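Local structure of TetR-family transcriptional regulator (Streptomyces coelicolor, 2G7L) at the interface of chains A and B. The protein probably binds operator DNA as a TetR-type transcriptional regulator, though the structure alone does not show which genes or effectors it answers to. Numbering follows the deposited sequence. Chains: chain A/B, TetR-family transcriptional regulator.

The interface of chains A and B. Residues chain A 212, 215-216, 219; chain B 224-225, 227.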
loop_
_atom_site.group_PDB
_atom_site.type_symbol
_atom_site.label_atom_id
_atom_site.label_comp_id
_atom_site.label_asym_id
_atom_site.label_seq_id
_atom_site.Cartn_x
_atom_site.Cartn_y
_atom_site.Cartn_z
ATOM N N TRP A 212 -0.070 -0.011 16.742
ATOM C CA TRP A 212 0.455 1.362 16.714
ATOM C C TRP A 212 -0.074 2.208 15.550
ATOM O O TRP A 212 -0.492 3.316 15.775
ATOM C CB TRP A 212 2.017 1.343 16.712
ATOM C CG TRP A 212 2.596 2.698 16.917
ATOM C CD1 TRP A 212 2.548 3.434 18.066
ATOM C CD2 TRP A 212 3.280 3.515 15.942
ATOM N NE1 TRP A 212 3.148 4.640 17.878
ATOM C CE2 TRP A 212 3.627 4.727 16.599
ATOM C CE3 TRP A 212 3.633 3.340 14.581
ATOM C CZ2 TRP A 212 4.306 5.767 15.960
ATOM C CZ3 TRP A 212 4.264 4.384 13.928
ATOM C CH2 TRP A 212 4.636 5.579 14.633
ATOM N N ASP A 215 -3.715 3.666 16.160
ATOM C CA ASP A 215 -3.639 4.869 17.075
ATOM C C ASP A 215 -3.009 6.076 16.434
ATOM O O ASP A 215 -3.546 7.162 16.508
ATOM C CB ASP A 215 -2.876 4.473 18.348
ATOM C CG ASP A 215 -3.685 3.533 19.213
ATOM O OD1 ASP A 215 -4.900 3.812 19.296
ATOM O OD2 ASP A 215 -3.129 2.561 19.806
ATOM N N VAL A 216 -1.912 5.887 15.712
ATOM C CA VAL A 216 -1.289 7.023 15.033
ATOM C C VAL A 216 -2.285 7.670 14.110
ATOM O O VAL A 216 -2.421 8.915 14.032
ATOM C CB VAL A 216 -0.011 6.536 14.185
ATOM C CG1 VAL A 216 0.493 7.591 13.300
ATOM C CG2 VAL A 216 1.022 6.019 15.079
ATOM N N ASN A 219 -5.517 9.240 16.038
ATOM C CA ASN A 219 -5.009 10.497 16.651
ATOM C C ASN A 219 -4.766 11.546 15.615
ATOM O O ASN A 219 -5.222 12.686 15.713
ATOM C CB ASN A 219 -3.741 10.197 17.401
ATOM C CG ASN A 219 -4.028 9.488 18.658
ATOM O OD1 ASN A 219 -5.187 9.486 19.083
ATOM N ND2 ASN A 219 -3.016 8.835 19.272
ATOM N N THR B 224 1.924 9.751 19.515
ATOM C CA THR B 224 1.502 8.405 19.931
ATOM C C THR B 224 2.679 7.559 20.342
ATOM O O THR B 224 3.476 7.198 19.517
ATOM C CB THR B 224 0.744 7.653 18.771
ATOM O OG1 THR B 224 -0.266 8.486 18.189
ATOM C CG2 THR B 224 0.141 6.395 19.268
ATOM N N PRO B 225 2.804 7.245 21.632
ATOM C CA PRO B 225 3.842 6.339 22.135
ATOM C C PRO B 225 3.757 4.929 21.527
ATOM O O PRO B 225 2.637 4.413 21.278
ATOM C CB PRO B 225 3.532 6.252 23.631
ATOM C CG PRO B 225 2.811 7.510 23.935
ATOM C CD PRO B 225 1.972 7.791 22.729
ATOM N N PRO B 227 3.997 1.172 22.243
ATOM C CA PRO B 227 3.877 0.320 23.412
ATOM C C PRO B 227 4.969 -0.698 23.420
ATOM O O PRO B 227 5.717 -0.811 22.444
ATOM C CB PRO B 227 2.488 -0.336 23.232
ATOM C CG PRO B 227 1.744 0.638 22.390
ATOM C CD PRO B 227 2.843 0.995 21.347
#
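B:Thr224, in an extended stretch of chain (phi -114°, psi 111°) leading into B:Pro225, lies across the side of a regular helix of chain A and meets A:Trp212, A:Asp215, A:Val216 and A:Asn219, residues one helical turn apart or neighbours along it. The pairing is a worked example of one small residue being read through both its backbone and its side chain. Its carbonyl O accepts a hydrogen bond of 3.1 Å from A:Trp212 NE1, the indole N-H. This oxygen lies at the ring edge, nearly in the indole plane, yet the donor stands well above the carbonyl plane, 57° out of it, so the bond misses the lone pairs although it is nearly straight at the hydrogen. B:Pro225 O lies at the same edge, 3.4 Å from A:Trp212 CD1. Within chain A, A:Val216 CG2 covers one indole face over its centre, which should help fix the ring's tilt. A turn further on, A:Asn219 ND2 donates to the threonine hydroxyl OG1 at 3.0 Å, with the oxygen close to the amide plane. The other branch of the threonine, B:Thr224 CG2, anti to its backbone N, points back toward the helix and packs on A:Asp215 CB at 3.7 Å. B:Pro227 CD adds a looser touch on A:Trp212 CD1. An alanine in place of A:Trp212 would probably leave the B:Thr224 carbonyl without this donor and open a gap beside B:Pro227. The site joins helix 206-223, the last of chain A, to the C-terminal tail of chain B, and two-fold symmetry repeats it in what is probably the TetR-type dimer interface.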